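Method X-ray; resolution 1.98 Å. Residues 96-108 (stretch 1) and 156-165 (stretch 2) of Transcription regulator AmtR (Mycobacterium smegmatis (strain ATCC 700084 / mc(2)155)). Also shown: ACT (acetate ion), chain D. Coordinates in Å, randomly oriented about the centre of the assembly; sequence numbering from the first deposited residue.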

# COMPACT_ATOMS: atom_id res chain seq x y z
N LEU A 96 11.95 1.88 -5.45
CA LEU A 96 10.93 0.82 -5.29
C LEU A 96 10.41 0.33 -6.64
O LEU A 96 10.03 -0.84 -6.75
CB LEU A 96 9.76 1.27 -4.44
CG LEU A 96 10.04 1.61 -2.96
CD1 LEU A 96 8.79 2.09 -2.23
CD2 LEU A 96 10.64 0.43 -2.23
N CYS A 97 10.37 1.19 -7.65
CA CYS A 97 9.98 0.73 -8.99
C CYS A 97 11.10 0.01 -9.69
O CYS A 97 10.83 -0.75 -10.61
CB CYS A 97 9.55 1.88 -9.90
SG CYS A 97 8.02 2.58 -9.36
N ALA A 98 12.34 0.23 -9.29
CA ALA A 98 13.43 -0.26 -10.12
C ALA A 98 13.81 -1.64 -9.72
O ALA A 98 14.58 -2.29 -10.39
CB ALA A 98 14.65 0.64 -10.03
N GLY A 99 13.32 -2.12 -8.62
CA GLY A 99 13.71 -3.46 -8.25
C GLY A 99 13.46 -4.49 -9.36
O GLY A 99 12.45 -4.44 -10.06
N ARG A 100 14.35 -5.44 -9.55
CA ARG A 100 13.95 -6.59 -10.34
C ARG A 100 12.70 -7.32 -9.73
O ARG A 100 11.84 -7.79 -10.43
CB ARG A 100 15.14 -7.54 -10.43
CG ARG A 100 14.78 -8.85 -11.10
CD ARG A 100 14.55 -8.69 -12.59
NE ARG A 100 14.09 -9.95 -13.19
CZ ARG A 100 12.83 -10.36 -13.23
NH1 ARG A 100 11.86 -9.63 -12.67
NH2 ARG A 100 12.53 -11.52 -13.81
N TRP A 101 12.60 -7.34 -8.39
CA TRP A 101 11.57 -8.04 -7.66
C TRP A 101 10.87 -7.08 -6.70
O TRP A 101 11.43 -6.11 -6.24
CB TRP A 101 12.14 -9.25 -6.89
CG TRP A 101 12.92 -10.18 -7.77
CD1 TRP A 101 14.26 -10.34 -7.80
CD2 TRP A 101 12.39 -11.03 -8.77
NE1 TRP A 101 14.60 -11.29 -8.70
CE2 TRP A 101 13.47 -11.72 -9.35
CE3 TRP A 101 11.09 -11.30 -9.22
CZ2 TRP A 101 13.32 -12.66 -10.39
CZ3 TRP A 101 10.92 -12.25 -10.24
CH2 TRP A 101 12.04 -12.91 -10.84
N ASN A 102 9.61 -7.33 -6.42
CA ASN A 102 8.83 -6.36 -5.64
C ASN A 102 9.02 -6.55 -4.13
O ASN A 102 8.09 -6.93 -3.43
CB ASN A 102 7.34 -6.47 -6.07
CG ASN A 102 6.47 -5.37 -5.47
OD1 ASN A 102 6.95 -4.29 -5.15
ND2 ASN A 102 5.17 -5.64 -5.36
N LEU A 103 10.21 -6.24 -3.63
CA LEU A 103 10.58 -6.57 -2.20
C LEU A 103 9.72 -5.86 -1.19
O LEU A 103 9.47 -6.35 -0.14
CB LEU A 103 12.03 -6.25 -1.92
CG LEU A 103 13.03 -7.03 -2.79
CD1 LEU A 103 14.42 -6.37 -2.74
CD2 LEU A 103 13.03 -8.52 -2.40
N GLY A 104 9.18 -4.70 -1.53
CA GLY A 104 8.34 -4.00 -0.57
C GLY A 104 7.09 -4.76 -0.25
O GLY A 104 6.40 -4.46 0.74
N ALA A 105 6.75 -5.72 -1.12
CA ALA A 105 5.63 -6.55 -0.87
C ALA A 105 5.87 -7.38 0.38
O ALA A 105 4.92 -7.89 0.93
CB ALA A 105 5.38 -7.50 -2.03
N LEU A 106 7.11 -7.51 0.82
CA LEU A 106 7.37 -8.34 2.03
C LEU A 106 7.13 -7.56 3.37
O LEU A 106 7.12 -8.16 4.45
CB LEU A 106 8.79 -8.87 1.94
CG LEU A 106 9.14 -9.72 0.70
CD1 LEU A 106 10.65 -9.93 0.71
CD2 LEU A 106 8.37 -11.04 0.65
N TYR A 107 6.90 -6.26 3.30
CA TYR A 107 6.76 -5.42 4.52
C TYR A 107 5.64 -5.88 5.39
O TYR A 107 5.67 -5.65 6.55
CB TYR A 107 6.50 -3.96 4.15
CG TYR A 107 7.66 -3.20 3.50
CD1 TYR A 107 8.95 -3.68 3.52
CD2 TYR A 107 7.46 -1.95 2.97
CE1 TYR A 107 10.01 -2.96 2.95
CE2 TYR A 107 8.51 -1.23 2.44
CZ TYR A 107 9.77 -1.74 2.46
OH TYR A 107 10.77 -1.02 1.92
N LEU A 108 4.64 -6.54 4.84
CA LEU A 108 3.49 -6.95 5.59
C LEU A 108 3.54 -8.39 6.17
O LEU A 108 2.63 -8.82 6.86
CB LEU A 108 2.29 -6.83 4.69
CG LEU A 108 2.11 -5.41 4.13
CD1 LEU A 108 0.78 -5.34 3.34
CD2 LEU A 108 2.17 -4.32 5.22
N VAL A 156 4.16 6.92 -1.71
CA VAL A 156 5.39 6.29 -2.22
C VAL A 156 5.37 4.79 -2.12
O VAL A 156 5.76 4.06 -3.10
CB VAL A 156 6.63 6.81 -1.45
CG1 VAL A 156 7.86 5.98 -1.72
CG2 VAL A 156 6.85 8.27 -1.73
N GLU A 157 4.90 4.30 -0.97
CA GLU A 157 4.78 2.87 -0.75
C GLU A 157 3.70 2.24 -1.63
O GLU A 157 3.76 1.05 -1.92
CB GLU A 157 4.59 2.53 0.78
CG GLU A 157 5.93 2.80 1.54
CD GLU A 157 6.14 1.94 2.76
OE1 GLU A 157 5.11 1.47 3.29
OE2 GLU A 157 7.33 1.79 3.22
N SER A 158 2.76 3.05 -2.12
CA SER A 158 1.75 2.50 -3.02
C SER A 158 2.33 1.94 -4.29
O SER A 158 1.71 1.11 -4.98
CB SER A 158 0.64 3.49 -3.32
OG SER A 158 1.00 4.35 -4.34
N VAL A 159 3.54 2.29 -4.64
CA VAL A 159 4.11 1.71 -5.90
C VAL A 159 4.27 0.17 -5.80
O VAL A 159 4.25 -0.55 -6.82
CB VAL A 159 5.38 2.45 -6.39
CG1 VAL A 159 5.18 3.94 -6.38
CG2 VAL A 159 6.62 2.08 -5.59
N ILE A 160 4.44 -0.30 -4.57
CA ILE A 160 4.54 -1.72 -4.26
C ILE A 160 3.22 -2.41 -4.66
O ILE A 160 3.26 -3.41 -5.38
CB ILE A 160 4.80 -1.99 -2.79
CG1 ILE A 160 6.16 -1.50 -2.30
CG2 ILE A 160 4.69 -3.50 -2.50
CD1 ILE A 160 6.13 -1.18 -0.79
N ASN A 161 2.11 -1.83 -4.29
CA ASN A 161 0.81 -2.32 -4.72
C ASN A 161 0.62 -2.23 -6.24
O ASN A 161 0.05 -3.12 -6.84
CB ASN A 161 -0.29 -1.56 -4.02
CG ASN A 161 -0.17 -1.59 -2.50
OD1 ASN A 161 -0.92 -2.28 -1.82
ND2 ASN A 161 0.80 -0.85 -1.97
N SER A 162 1.11 -1.16 -6.88
CA SER A 162 1.03 -1.02 -8.36
C SER A 162 1.79 -2.13 -9.07
O SER A 162 1.30 -2.71 -10.03
CB SER A 162 1.55 0.33 -8.86
OG SER A 162 0.81 1.41 -8.32
N ARG A 163 3.00 -2.43 -8.58
CA ARG A 163 3.82 -3.50 -9.15
C ARG A 163 3.16 -4.90 -9.06
O ARG A 163 3.37 -5.76 -9.91
CB ARG A 163 5.17 -3.55 -8.43
CG ARG A 163 6.11 -2.48 -8.87
CD ARG A 163 7.49 -2.70 -8.27
NE ARG A 163 8.14 -3.86 -8.86
CZ ARG A 163 9.44 -4.05 -8.85
NH1 ARG A 163 10.27 -3.13 -8.28
NH2 ARG A 163 9.95 -5.16 -9.43
N SER A 164 2.39 -5.09 -7.99
CA SER A 164 1.73 -6.29 -7.75
C SER A 164 0.57 -6.45 -8.72
O SER A 164 0.31 -7.54 -9.18
CB SER A 164 1.15 -6.27 -6.35
OG SER A 164 0.64 -7.53 -6.03
N ASP A 165 -0.15 -5.36 -8.93
CA ASP A 165 -1.32 -5.37 -9.83
C ASP A 165 -0.90 -5.41 -11.31
O ASP A 165 -1.56 -6.06 -12.12
CB ASP A 165 -2.17 -4.13 -9.59
CG ASP A 165 -2.88 -4.15 -8.25
OD1 ASP A 165 -3.00 -5.23 -7.71
OD2 ASP A 165 -3.43 -3.12 -7.76
C ACT D . 10.37 2.79 1.63
O ACT D . 10.17 1.71 2.15
OXT ACT D . 9.45 3.65 1.75
CH3 ACT D . 11.69 3.00 0.88

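The polar part of this contact rests on two side chains, Arg-163 donating to two backbone carbonyls of the other stretch and Asn-102 to one. Where the helix of stretch 1 gives way to loop, the Arg-163 guanidinium collects carbonyl oxygens. Its NH1 donates to Leu-96 O at 2.8 Å with an N-H...O angle of 151°, and its NH2 donates to Gly-99 O at 2.7 Å and 136°. A second approach to Gly-99 O, from Arg-163 NH1 at 3.1 Å, is weak, its angle falling to 123°. Both acceptor oxygens lie near the guanidinium plane, as its N-H groups require, whereas Trp-101 O and Asn-102 N sit over one face. Proximity alone is not sufficient: Cys-97 O is 3.4 Å from Arg-163 NH1, but the angle is too poor for a hydrogen bond. An ideal CB on Gly-99 would be tight against Arg-163 NH1, at 3.1 Å, and would clash with Trp-101 O at 2.8 Å.

Asn-102 reaches the helix directly, its ND2 donating to Ile-160 O at 2.9 Å and 148°. That carbonyl also accepts the helical bond from Ser-164 N, at 3.2 Å, so the asparagine adds a second donor to it.

Apolar packing centres on Leu-96 and Ile-160, both pointing toward the opposing stretch. Leu-96 CB meets Val-159 CG2 at 3.4 Å, and Leu-96 CD1 lies 4.0 Å from Val-156 CG1. Ile-160 packs against the 3-10 segment: its CG2 is 3.5 Å from Gly-104 C and 4.1 Å from Ala-105 CB. The close backbone approach, 5.8 Å between Gly-104 CA and Ile-160 CA, depends on glycine, because an ideal CB would clash with Ile-160 CD1 at 2.4 Å.

Tyr-107 carries the contact to the acetate, probably from the crystallisation liquor: Tyr-107 OH donates to ACT O at 2.8 Å.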